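Local coordinates for protein pectate lyase (Bacillus, PDB 3VMV) that probably cleaves pectate (polygalacturonate) by lyase chemistry, as a secreted polysaccharide lyase of family 1 built on a parallel beta-helix, at residues I84-T88 against V322-N326; W176-G182 against S206-R212; A8-T14 against K130-I134. All coordinates share one frame. Residues are numbered along the deposited sequence.

Interaction 1. Residues I84-T88 against V322-N326; sequences IGVGT and VGVIN
This is a surface contact in which the C-terminal tail, after helix 309-319, folds back against the corner where strand 78-85 of the beta-helix ends. It is small, burying 267 Å² over both sides. Residues 84-85 are extended; the chain then turns through Val86 and Gly87 to Thr88, while 322-326 form an irregular arc. The backbones come closest at Gly87 and Gly323, whose CA atoms are 4.9 Å apart.

A backbone hydrogen bond joins the segments: Gly87 N donates to Asn326 O, the main-chain oxygen of the last residue, at 2.7 Å with an N-H...O angle of 155°. Gly87 sits at phi/psi 59/-126, a positive phi that favours glycine. Gly323, at 75/14, is doubly constrained, because a CB there would lie 2.9 Å from Thr88 CG2. As it is, Thr88 (chi1 p) rests its methyl CG2 3.9 Å from Gly323 CA and 4.4 Å from Val322 CG2, a light apolar touch at the solvent-exposed edge. The CA-to-CB bond of Asn326 points toward 84-88, and its side chain (chi1 t) lies beside Ile84 and Gly85 and also touches Tyr51 of strand 48-52.

Asn109, just after strand 105-108, mediates between the segments: its OD1 accepts from Gly323 N and its ND2 donates to Gly85 O and Gly87 O. Val322 N is held by Glu138.

The chemistry is thus chiefly polar and backbone-centred, which implies that the tail is matched to this corner largely through backbone polar groups and the tight turns that glycines allow.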
ATOM      1  N   ILE A  84       6.074   1.083  14.509  1.00 12.68           N
ATOM      2  CA  ILE A  84       4.936   0.287  14.990  1.00 10.87           C
ATOM      3  C   ILE A  84       4.125   1.112  15.963  1.00  9.52           C
ATOM      4  O   ILE A  84       4.662   1.624  16.956  1.00 11.60           O
ATOM      5  CB  ILE A  84       5.448  -0.975  15.658  1.00 11.55           C
ATOM      6  CG1 ILE A  84       6.435  -1.697  14.744  1.00 15.35           C
ATOM      7  CG2 ILE A  84       4.270  -1.849  16.102  1.00 13.37           C
ATOM      8  CD1 ILE A  84       7.043  -2.973  15.413  1.00 15.60           C
ATOM      9  N   GLY A  85       2.821   1.238  15.705  1.00 12.36           N
ATOM     10  CA  GLY A  85       1.962   1.920  16.640  1.00 12.61           C
ATOM     11  C   GLY A  85       1.776   1.139  17.938  1.00 13.39           C
ATOM     12  O   GLY A  85       1.804  -0.091  17.948  1.00 13.81           O
ATOM     13  N   VAL A  86       1.596   1.865  19.027  1.00 12.64           N
ATOM     14  CA  VAL A  86       1.233   1.287  20.315  1.00 12.53           C
ATOM     15  C   VAL A  86      -0.292   1.312  20.489  1.00 17.99           C
ATOM     16  O   VAL A  86      -0.892   2.381  20.521  1.00 17.46           O
ATOM     17  CB  VAL A  86       1.924   2.078  21.452  1.00 12.07           C
ATOM     18  CG1 VAL A  86       1.547   1.504  22.843  1.00 18.58           C
ATOM     19  CG2 VAL A  86       3.411   2.006  21.251  1.00 15.59           C
ATOM     20  N   GLY A  87      -0.930   0.138  20.579  1.00 15.76           N
ATOM     21  CA  GLY A  87      -2.377   0.100  20.757  1.00 16.59           C
ATOM     22  C   GLY A  87      -3.078   0.803  19.615  1.00 15.68           C
ATOM     23  O   GLY A  87      -2.815   0.524  18.458  1.00 14.54           O
ATOM     24  N   THR A  88      -3.938   1.756  19.951  1.00 16.58           N
ATOM     25  CA  THR A  88      -4.637   2.532  18.936  1.00 17.14           C
ATOM     26  C   THR A  88      -4.081   3.957  18.975  1.00 20.52           C
ATOM     27  O   THR A  88      -4.708   4.892  18.465  1.00 23.39           O
ATOM     28  CB  THR A  88      -6.158   2.533  19.169  1.00 22.10           C
ATOM     29  OG1 THR A  88      -6.430   2.973  20.501  1.00 25.76           O
ATOM     30  CG2 THR A  88      -6.721   1.115  18.975  1.00 18.84           C
ATOM     31  N   VAL A 322      -5.934  -1.394  12.935  1.00 11.21           N
ATOM     32  CA  VAL A 322      -5.132  -1.141  14.134  1.00 10.47           C
ATOM     33  C   VAL A 322      -5.753  -1.733  15.385  1.00 11.40           C
ATOM     34  O   VAL A 322      -6.957  -2.047  15.411  1.00 13.19           O
ATOM     35  CB  VAL A 322      -4.879   0.377  14.331  1.00 12.75           C
ATOM     36  CG1 VAL A 322      -4.110   0.931  13.140  1.00 12.77           C
ATOM     37  CG2 VAL A 322      -6.207   1.146  14.559  1.00 15.92           C
ATOM     38  N   GLY A 323      -4.937  -1.816  16.438  1.00 12.94           N
ATOM     39  CA  GLY A 323      -5.379  -2.337  17.722  1.00 13.19           C
ATOM     40  C   GLY A 323      -5.546  -3.846  17.757  1.00 13.88           C
ATOM     41  O   GLY A 323      -6.181  -4.361  18.690  1.00 17.84           O
ATOM     42  N   VAL A 324      -5.024  -4.556  16.758  1.00 14.46           N
ATOM     43  CA  VAL A 324      -5.169  -6.017  16.671  1.00 14.75           C
ATOM     44  C   VAL A 324      -3.867  -6.721  17.068  1.00 20.49           C
ATOM     45  O   VAL A 324      -3.885  -7.643  17.897  1.00 22.49           O
ATOM     46  CB  VAL A 324      -5.590  -6.443  15.247  1.00 15.55           C
ATOM     47  CG1 VAL A 324      -5.787  -7.955  15.200  1.00 18.16           C
ATOM     48  CG2 VAL A 324      -6.898  -5.733  14.871  1.00 16.23           C
ATOM     49  N   ILE A 325      -2.753  -6.282  16.486  1.00 19.99           N
ATOM     50  CA  ILE A 325      -1.459  -6.960  16.646  1.00 22.30           C
ATOM     51  C   ILE A 325      -0.589  -6.427  17.781  1.00 30.52           C
ATOM     52  O   ILE A 325       0.362  -7.098  18.183  1.00 31.59           O
ATOM     53  CB  ILE A 325      -0.611  -6.937  15.337  1.00 45.34           C
ATOM     54  CG1 ILE A 325      -0.265  -5.510  14.910  1.00 40.98           C
ATOM     55  CG2 ILE A 325      -1.321  -7.652  14.224  1.00 47.97           C
ATOM     56  CD1 ILE A 325       1.034  -5.007  15.493  1.00 45.18           C
ATOM     57  N   ASN A 326      -0.888  -5.243  18.309  1.00 29.69           N
ATOM     58  CA  ASN A 326       0.069  -4.624  19.234  1.00 34.02           C
ATOM     59  C   ASN A 326      -0.501  -3.641  20.248  1.00 40.35           C
ATOM     60  O   ASN A 326      -0.191  -2.449  20.203  1.00 28.58           O
ATOM     61  CB  ASN A 326       1.195  -3.945  18.450  1.00 33.50           C
ATOM     62  CG  ASN A 326       2.341  -3.538  19.330  1.00 33.93           C
ATOM     63  OD1 ASN A 326       2.735  -2.380  19.357  1.00 33.59           O
ATOM     64  ND2 ASN A 326       2.878  -4.498  20.085  1.00 34.24           N
TER

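Interaction 2. Residues W176-G182 against S206-R212; sequences WKTMLVG and SRVPLIR. With SO4 (sulfate ion), chain C.
Two successive coils stack here in parallel: strands 179-181 and 210-212, axes 4.8 Å apart, run at 5°. Lys177 pairs with Ser206, then the register slips by one, so Leu180 pairs with Leu210 and Val181 with Ile211. The slip occurs around Arg207 (phi/psi 63/66) and the cis peptide before Pro209. Thr178 (chi1 m) donates from N and OG1 to Ser206 O (3.1 and 3.0 Å), Met179 N to Arg207 O (2.8 Å), Leu210 N to Met179 O (2.9 Å), Val181 N to Leu210 O (2.7 Å) and Arg212 N to Val181 O (2.8 Å).

Val181 (t) and Ile211 (m) share the inner face, where Val181 meets Tyr196; Met179 (m, t, m) lays CE 4.1 Å from Val208 CG1. On the other face Leu180 (t, p) puts CD1 3.5 Å from CD1 of Leu210 (t, t). Arg207 extends (m, t, t), its guanidinium sandwiched between Lys177 CB and Leu180 CD1. One water links its NH1 to Lys177 O, another its NH2 to NZ of Lys177 (m, t, m, t), which salt-bridges Asp150 and Asp153. Arg212 (m, t, t) sends NH1 to Gly182 O, 2.9 Å, and pairs with Asp185. Gly182, at 92/118, calls for glycine: a CB would jam against the preceding carbonyl O and lie 3.1 Å from Arg212 CB. A sulfate, probably from the crystallisation liquor, accepts a weak 3.3 Å bond at O2 from Arg207 NH2 and is also bound by Arg234.

Arg207-Val-Pro-Leu-Ile-Arg212 fits the Arg-X-Pro-X-X-Arg signature of family 1 pectate lyases; as in relatives, these arginines probably line the active-site cleft of the parallel beta-helix.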
ATOM      1  N   TRP A 176     -10.381   9.025  -2.523  1.00 10.56           N
ATOM      2  CA  TRP A 176     -10.519   9.001  -3.952  1.00 11.13           C
ATOM      3  C   TRP A 176      -9.441   8.124  -4.633  1.00 12.91           C
ATOM      4  O   TRP A 176      -9.791   7.053  -5.135  1.00 14.70           O
ATOM      5  CB  TRP A 176     -10.448  10.424  -4.528  1.00 11.83           C
ATOM      6  CG  TRP A 176     -11.648  11.305  -4.267  1.00 12.84           C
ATOM      7  CD1 TRP A 176     -11.903  12.063  -3.150  1.00 12.89           C
ATOM      8  CD2 TRP A 176     -12.699  11.582  -5.180  1.00 11.48           C
ATOM      9  NE1 TRP A 176     -13.072  12.775  -3.321  1.00 12.61           N
ATOM     10  CE2 TRP A 176     -13.583  12.493  -4.555  1.00 14.03           C
ATOM     11  CE3 TRP A 176     -13.002  11.120  -6.471  1.00 12.63           C
ATOM     12  CZ2 TRP A 176     -14.743  12.965  -5.183  1.00 14.80           C
ATOM     13  CZ3 TRP A 176     -14.148  11.598  -7.100  1.00 14.11           C
ATOM     14  CH2 TRP A 176     -14.997  12.527  -6.448  1.00 14.42           C
ATOM     15  N   LYS A 177      -8.171   8.560  -4.634  1.00 12.59           N
ATOM     16  CA  LYS A 177      -7.116   7.910  -5.435  1.00 14.14           C
ATOM     17  C   LYS A 177      -6.298   6.964  -4.557  1.00 12.10           C
ATOM     18  O   LYS A 177      -5.294   7.350  -3.946  1.00 11.49           O
ATOM     19  CB  LYS A 177      -6.201   8.948  -6.102  1.00 14.14           C
ATOM     20  CG  LYS A 177      -6.946  10.023  -6.887  1.00 12.57           C
ATOM     21  CD  LYS A 177      -5.940  11.062  -7.481  1.00 11.64           C
ATOM     22  CE  LYS A 177      -5.207  11.851  -6.395  1.00 13.24           C
ATOM     23  NZ  LYS A 177      -4.324  12.874  -7.088  1.00 16.64           N
ATOM     24  N   THR A 178      -6.734   5.710  -4.469  1.00 10.57           N
ATOM     25  CA  THR A 178      -6.290   4.883  -3.331  1.00 10.14           C
ATOM     26  C   THR A 178      -4.819   4.431  -3.370  1.00  9.49           C
ATOM     27  O   THR A 178      -4.068   4.730  -2.430  1.00  9.99           O
ATOM     28  CB  THR A 178      -7.217   3.678  -3.161  1.00 11.34           C
ATOM     29  OG1 THR A 178      -8.586   4.097  -3.293  1.00 11.11           O
ATOM     30  CG2 THR A 178      -7.085   3.057  -1.760  1.00 12.37           C
ATOM     31  N   MET A 179      -4.409   3.733  -4.431  1.00  9.84           N
ATOM     32  CA  MET A 179      -3.083   3.117  -4.479  1.00 10.77           C
ATOM     33  C   MET A 179      -2.528   3.126  -5.874  1.00  9.68           C
ATOM     34  O   MET A 179      -3.212   2.748  -6.841  1.00 11.55           O
ATOM     35  CB  MET A 179      -3.177   1.652  -4.066  1.00 11.44           C
ATOM     36  CG  MET A 179      -3.605   1.461  -2.645  1.00 10.96           C
ATOM     37  SD  MET A 179      -3.580  -0.274  -2.117  1.00 14.09           S
ATOM     38  CE  MET A 179      -4.666  -1.063  -3.308  1.00 13.31           C
ATOM     39  N   LEU A 180      -1.266   3.538  -6.012  1.00 11.52           N
ATOM     40  CA  LEU A 180      -0.577   3.506  -7.303  1.00 12.41           C
ATOM     41  C   LEU A 180       0.557   2.472  -7.248  1.00 10.13           C
ATOM     42  O   LEU A 180       1.227   2.317  -6.189  1.00 11.56           O
ATOM     43  CB  LEU A 180       0.018   4.914  -7.541  1.00 17.90           C
ATOM     44  CG  LEU A 180       0.434   5.614  -8.805  1.00 26.58           C
ATOM     45  CD1 LEU A 180      -0.772   5.761  -9.726  1.00 22.44           C
ATOM     46  CD2 LEU A 180       1.029   6.978  -8.441  1.00 29.09           C
ATOM     47  N   VAL A 181       0.778   1.769  -8.360  1.00 10.54           N
ATOM     48  CA  VAL A 181       1.969   0.958  -8.505  1.00 10.07           C
ATOM     49  C   VAL A 181       2.548   1.355  -9.833  1.00 12.20           C
ATOM     50  O   VAL A 181       2.149   0.823 -10.878  1.00 11.78           O
ATOM     51  CB  VAL A 181       1.640  -0.555  -8.452  1.00 10.98           C
ATOM     52  CG1 VAL A 181       2.908  -1.399  -8.667  1.00 13.64           C
ATOM     53  CG2 VAL A 181       0.973  -0.913  -7.131  1.00 13.81           C
ATOM     54  N   GLY A 182       3.523   2.260  -9.817  1.00 11.39           N
ATOM     55  CA  GLY A 182       4.070   2.866 -11.026  1.00 12.53           C
ATOM     56  C   GLY A 182       3.328   4.161 -11.338  1.00 13.79           C
ATOM     57  O   GLY A 182       2.132   4.133 -11.582  1.00 15.05           O
ATOM     58  N   SER A 206     -11.319   5.070  -6.838  1.00 11.80           N
ATOM     59  CA  SER A 206     -10.509   4.403  -7.893  1.00 11.11           C
ATOM     60  C   SER A 206      -9.132   4.017  -7.408  1.00 10.21           C
ATOM     61  O   SER A 206      -8.777   4.261  -6.263  1.00 10.95           O
ATOM     62  CB  SER A 206     -10.356   5.312  -9.127  1.00 13.43           C
ATOM     63  OG  SER A 206      -9.477   6.392  -8.832  1.00 13.87           O
ATOM     64  N   ARG A 207      -8.370   3.385  -8.298  1.00 10.95           N
ATOM     65  CA  ARG A 207      -6.975   2.987  -8.054  1.00 10.60           C
ATOM     66  C   ARG A 207      -6.862   1.977  -6.936  1.00 10.00           C
ATOM     67  O   ARG A 207      -6.297   2.267  -5.868  1.00  9.89           O
ATOM     68  CB  ARG A 207      -6.065   4.167  -7.721  1.00 10.01           C
ATOM     69  CG  ARG A 207      -6.010   5.290  -8.755  1.00 11.37           C
ATOM     70  CD  ARG A 207      -4.803   6.143  -8.373  1.00 11.30           C
ATOM     71  NE  ARG A 207      -4.625   7.283  -9.288  1.00 14.24           N
ATOM     72  CZ  ARG A 207      -3.734   8.253  -9.070  1.00 14.63           C
ATOM     73  NH1 ARG A 207      -3.006   8.266  -7.961  1.00 13.73           N
ATOM     74  NH2 ARG A 207      -3.625   9.245  -9.965  1.00 20.10           N
ATOM     75  N   VAL A 208      -7.410   0.786  -7.160  1.00  8.99           N
ATOM     76  CA  VAL A 208      -7.381  -0.251  -6.113  1.00  8.58           C
ATOM     77  C   VAL A 208      -6.742  -1.572  -6.543  1.00 10.56           C
ATOM     78  O   VAL A 208      -7.380  -2.645  -6.469  1.00 11.08           O
ATOM     79  CB  VAL A 208      -8.791  -0.481  -5.485  1.00  9.03           C
ATOM     80  CG1 VAL A 208      -8.664  -1.062  -4.088  1.00 10.04           C
ATOM     81  CG2 VAL A 208      -9.560   0.844  -5.402  1.00 12.43           C
ATOM     82  N   PRO A 209      -5.464  -1.534  -6.978  1.00 10.09           N
ATOM     83  CA  PRO A 209      -4.582  -0.391  -7.255  1.00  8.55           C
ATOM     84  C   PRO A 209      -4.646  -0.002  -8.749  1.00 11.33           C
ATOM     85  O   PRO A 209      -5.178  -0.758  -9.593  1.00 11.28           O
ATOM     86  CB  PRO A 209      -3.181  -0.953  -6.954  1.00  9.33           C
ATOM     87  CG  PRO A 209      -3.364  -2.507  -6.821  1.00 12.77           C
ATOM     88  CD  PRO A 209      -4.774  -2.802  -7.229  1.00 11.97           C
ATOM     89  N   LEU A 210      -4.049   1.145  -9.072  1.00 10.66           N
ATOM     90  CA  LEU A 210      -3.636   1.478 -10.432  1.00  9.47           C
ATOM     91  C   LEU A 210      -2.277   0.802 -10.618  1.00  9.27           C
ATOM     92  O   LEU A 210      -1.334   1.121  -9.888  1.00 12.34           O
ATOM     93  CB  LEU A 210      -3.521   3.002 -10.612  1.00 10.94           C
ATOM     94  CG  LEU A 210      -3.283   3.534 -12.021  1.00 12.67           C
ATOM     95  CD1 LEU A 210      -3.393   5.061 -11.980  1.00 14.78           C
ATOM     96  CD2 LEU A 210      -1.909   3.109 -12.619  1.00 14.23           C
ATOM     97  N   ILE A 211      -2.209  -0.194 -11.514  1.00  8.74           N
ATOM     98  CA  ILE A 211      -0.966  -0.949 -11.669  1.00 11.24           C
ATOM     99  C   ILE A 211      -0.413  -0.727 -13.053  1.00 10.01           C
ATOM    100  O   ILE A 211      -1.052  -1.087 -14.035  1.00 11.17           O
ATOM    101  CB  ILE A 211      -1.172  -2.488 -11.451  1.00 11.94           C
ATOM    102  CG1 ILE A 211      -1.883  -2.772 -10.132  1.00 12.37           C
ATOM    103  CG2 ILE A 211       0.192  -3.228 -11.477  1.00 11.56           C
ATOM    104  CD1 ILE A 211      -2.375  -4.213 -10.045  1.00 12.51           C
ATOM    105  N   ARG A 212       0.808  -0.188 -13.133  1.00 11.07           N
ATOM    106  CA  ARG A 212       1.560  -0.125 -14.383  1.00 11.59           C
ATOM    107  C   ARG A 212       2.709  -1.121 -14.349  1.00 11.20           C
ATOM    108  O   ARG A 212       3.493  -1.093 -13.404  1.00 11.53           O
ATOM    109  CB  ARG A 212       2.145   1.268 -14.656  1.00 10.98           C
ATOM    110  CG  ARG A 212       1.109   2.336 -14.960  1.00 11.77           C
ATOM    111  CD  ARG A 212       1.849   3.675 -15.034  1.00 12.72           C
ATOM    112  NE  ARG A 212       1.044   4.786 -15.561  1.00 14.06           N
ATOM    113  CZ  ARG A 212       0.445   5.691 -14.779  1.00 14.69           C
ATOM    114  NH1 ARG A 212       0.511   5.607 -13.448  1.00 14.31           N
ATOM    115  NH2 ARG A 212      -0.236   6.678 -15.350  1.00 15.86           N
TER
HETATM  116  S   SO4 C 402      -4.577   8.229 -14.474  1.00 29.14           S
HETATM  117  O1  SO4 C 402      -3.532   7.967 -15.493  1.00 32.29           O
HETATM  118  O2  SO4 C 402      -3.925   8.529 -13.196  1.00 30.11           O
HETATM  119  O3  SO4 C 402      -5.407   9.351 -14.913  1.00 39.49           O
HETATM  120  O4  SO4 C 402      -5.421   7.036 -14.278  1.00 20.97           O
HETATM  121  O   HOH W   1      -2.912   6.623  -5.556  1.00 12.37           O
HETATM  122  O   HOH W   2      -2.231  11.637  -8.775  1.00 20.95           O

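Interaction 3. Residues A8-T14 against K130-I134; sequences ASMNGGT and KNVWI
An N-terminal loop, residues 8-14, lies against the corner leading into strand 132-135, burying 331 Å² over both sides. It is shaped by a type I' turn from Met10 to Gly13 (Gly13 N to Met10 O, 3.0 Å), with Asn11 at 55/37, a left-handed conformation asparagine tolerates, and Gly12 at 98/-14, where a CB would be jammed against the preceding carbonyl O. Thr14 OG1 donates to Ala8 O at 2.8 Å.

Along 130-134, Lys130 contributes little and its end leads away. Asn131 follows at the corner, with phi/psi 64/70, its CA 4.8 Å from that of Ala8. In the m rotamer its side-chain amide sits among the backbone oxygens of Ala8, Met10 and Gly13; Thr14 OG1 lies 3.4 Å from Asn131 CB. Val132 turns its side chain away to Leu99, but its O is 3.5 Å from Ala8 CB, where a small residue lets the chains approach. Trp133 (chi1 t) points toward the loop, CB 4.0 Å from Thr14 CG2, while NE1 bonds to Ser168 OG.

The loop thus rests across neighbouring coils: Thr14 touches Ile106 of strand 105-108, and Ala8 N bonds to Thr166 of strand 165-175, with strand 132-135 between them.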
ATOM      1  N   ALA A   8       7.320  -9.658   0.082  1.00 10.69           N
ATOM      2  CA  ALA A   8       8.284  -9.132   1.050  1.00  9.76           C
ATOM      3  C   ALA A   8       9.062 -10.264   1.760  1.00 11.77           C
ATOM      4  O   ALA A   8      10.064 -10.007   2.394  1.00 14.69           O
ATOM      5  CB  ALA A   8       7.592  -8.185   2.057  1.00 11.66           C
ATOM      6  N   SER A   9       8.583 -11.509   1.628  1.00 12.83           N
ATOM      7  CA  SER A   9       9.275 -12.660   2.219  1.00 14.06           C
ATOM      8  C   SER A   9      10.432 -13.138   1.361  1.00 16.33           C
ATOM      9  O   SER A   9      11.261 -13.927   1.819  1.00 16.61           O
ATOM     10  CB  SER A   9       8.311 -13.812   2.516  1.00 14.05           C
ATOM     11  OG  SER A   9       8.003 -14.560   1.354  1.00 15.39           O
ATOM     12  N   MET A  10      10.471 -12.685   0.111  1.00 15.24           N
ATOM     13  CA  MET A  10      11.515 -13.084  -0.825  1.00 15.75           C
ATOM     14  C   MET A  10      12.684 -12.136  -0.690  1.00 16.61           C
ATOM     15  O   MET A  10      12.657 -11.215   0.140  1.00 16.54           O
ATOM     16  CB  MET A  10      11.007 -13.049  -2.271  1.00 13.18           C
ATOM     17  CG  MET A  10       9.802 -13.976  -2.489  1.00 16.91           C
ATOM     18  SD  MET A  10       9.264 -14.130  -4.171  1.00 15.45           S
ATOM     19  CE  MET A  10      10.621 -15.013  -4.928  1.00 20.82           C
ATOM     20  N   ASN A  11      13.710 -12.379  -1.499  1.00 17.80           N
ATOM     21  CA  ASN A  11      14.880 -11.512  -1.550  1.00 16.25           C
ATOM     22  C   ASN A  11      15.488 -11.343  -0.171  1.00 19.92           C
ATOM     23  O   ASN A  11      15.950 -10.264   0.179  1.00 18.58           O
ATOM     24  CB  ASN A  11      14.509 -10.151  -2.153  1.00 15.69           C
ATOM     25  CG  ASN A  11      15.729  -9.313  -2.491  1.00 20.06           C
ATOM     26  OD1 ASN A  11      16.664  -9.800  -3.128  1.00 22.06           O
ATOM     27  ND2 ASN A  11      15.726  -8.046  -2.069  1.00 19.02           N
ATOM     28  N   GLY A  12      15.468 -12.415   0.625  1.00 18.35           N
ATOM     29  CA  GLY A  12      16.044 -12.373   1.961  1.00 20.68           C
ATOM     30  C   GLY A  12      15.091 -12.144   3.132  1.00 20.99           C
ATOM     31  O   GLY A  12      15.479 -12.308   4.288  1.00 19.32           O
ATOM     32  N   GLY A  13      13.862 -11.720   2.843  1.00 17.93           N
ATOM     33  CA  GLY A  13      12.842 -11.556   3.862  1.00 16.49           C
ATOM     34  C   GLY A  13      12.788 -10.145   4.437  1.00 15.09           C
ATOM     35  O   GLY A  13      13.628  -9.279   4.100  1.00 16.68           O
ATOM     36  N   THR A  14      11.806  -9.923   5.297  1.00 15.99           N
ATOM     37  CA  THR A  14      11.635  -8.623   5.941  1.00 14.56           C
ATOM     38  C   THR A  14      11.453  -8.792   7.445  1.00 16.85           C
ATOM     39  O   THR A  14      10.483  -9.419   7.919  1.00 17.36           O
ATOM     40  CB  THR A  14      10.419  -7.874   5.338  1.00 13.46           C
ATOM     41  OG1 THR A  14      10.563  -7.750   3.926  1.00 14.41           O
ATOM     42  CG2 THR A  14      10.299  -6.503   5.941  1.00 12.77           C
ATOM     43  N   LYS A 130      13.232  -1.664  -1.185  1.00 12.80           N
ATOM     44  CA  LYS A 130      12.931  -3.080  -1.306  1.00 12.88           C
ATOM     45  C   LYS A 130      12.662  -3.705   0.051  1.00 11.32           C
ATOM     46  O   LYS A 130      13.211  -3.254   1.081  1.00 11.83           O
ATOM     47  CB  LYS A 130      14.098  -3.808  -1.974  1.00 20.32           C
ATOM     48  CG  LYS A 130      14.228  -3.378  -3.450  1.00 27.53           C
ATOM     49  CD  LYS A 130      15.221  -4.233  -4.205  1.00 32.62           C
ATOM     50  CE  LYS A 130      15.400  -3.673  -5.607  1.00 30.51           C
ATOM     51  NZ  LYS A 130      14.852  -2.285  -5.708  1.00 33.17           N
ATOM     52  N   ASN A 131      11.820  -4.740   0.054  1.00 13.25           N
ATOM     53  CA  ASN A 131      11.534  -5.542   1.268  1.00 11.89           C
ATOM     54  C   ASN A 131      10.855  -4.693   2.314  1.00 10.36           C
ATOM     55  O   ASN A 131      11.439  -4.313   3.293  1.00 11.49           O
ATOM     56  CB  ASN A 131      12.784  -6.254   1.805  1.00 13.50           C
ATOM     57  CG  ASN A 131      13.171  -7.402   0.916  1.00 17.93           C
ATOM     58  OD1 ASN A 131      12.613  -8.512   1.034  1.00 19.55           O
ATOM     59  ND2 ASN A 131      14.037  -7.141  -0.024  1.00 14.18           N
ATOM     60  N   VAL A 132       9.612  -4.344   2.015  1.00 10.49           N
ATOM     61  CA  VAL A 132       8.817  -3.485   2.836  1.00  9.23           C
ATOM     62  C   VAL A 132       7.514  -4.192   3.148  1.00  9.09           C
ATOM     63  O   VAL A 132       6.873  -4.715   2.225  1.00  9.62           O
ATOM     64  CB  VAL A 132       8.486  -2.229   2.066  1.00  9.73           C
ATOM     65  CG1 VAL A 132       7.568  -1.320   2.864  1.00 13.57           C
ATOM     66  CG2 VAL A 132       9.764  -1.465   1.635  1.00 11.01           C
ATOM     67  N   TRP A 133       7.150  -4.225   4.423  1.00  9.88           N
ATOM     68  CA  TRP A 133       5.910  -4.847   4.874  1.00  9.19           C
ATOM     69  C   TRP A 133       5.035  -3.771   5.536  1.00  9.83           C
ATOM     70  O   TRP A 133       5.465  -3.162   6.530  1.00 10.32           O
ATOM     71  CB  TRP A 133       6.292  -5.960   5.849  1.00  9.70           C
ATOM     72  CG  TRP A 133       5.131  -6.802   6.315  1.00 10.60           C
ATOM     73  CD1 TRP A 133       3.964  -7.011   5.635  1.00 11.90           C
ATOM     74  CD2 TRP A 133       5.066  -7.595   7.501  1.00 10.05           C
ATOM     75  NE1 TRP A 133       3.146  -7.880   6.350  1.00 11.19           N
ATOM     76  CE2 TRP A 133       3.802  -8.236   7.504  1.00  8.92           C
ATOM     77  CE3 TRP A 133       5.944  -7.793   8.588  1.00 13.16           C
ATOM     78  CZ2 TRP A 133       3.408  -9.099   8.519  1.00 12.85           C
ATOM     79  CZ3 TRP A 133       5.562  -8.658   9.595  1.00 14.79           C
ATOM     80  CH2 TRP A 133       4.296  -9.277   9.566  1.00 16.04           C
ATOM     81  N   ILE A 134       3.859  -3.523   4.954  1.00  9.05           N
ATOM     82  CA  ILE A 134       2.905  -2.520   5.450  1.00  8.93           C
ATOM     83  C   ILE A 134       1.716  -3.339   5.960  1.00  7.92           C
ATOM     84  O   ILE A 134       0.996  -3.892   5.130  1.00  8.93           O
ATOM     85  CB  ILE A 134       2.535  -1.617   4.313  1.00  8.69           C
ATOM     86  CG1 ILE A 134       3.779  -0.807   3.946  1.00  9.34           C
ATOM     87  CG2 ILE A 134       1.311  -0.680   4.705  1.00 11.03           C
ATOM     88  CD1 ILE A 134       3.670  -0.075   2.586  1.00 11.62           C
TER

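From the N terminus, 8-14 comes first and waits for 130-134, so interaction 3 closes a loop that takes in the first coils of the beta-helix. Within that span the chain passes 84-88, which meets its partner only at the C terminus; interactions 1 and 3 therefore cross. After interaction 3 has closed, 176-182 and 206-212 pair one coil apart, so interaction 2 follows it in series and falls within the long span of interaction 1. All three reach the same parallel sheet without touching, their centres 21 to 26 Å apart: interaction 2 stacks its coils, while 3 and 1 fasten the two chain ends onto it.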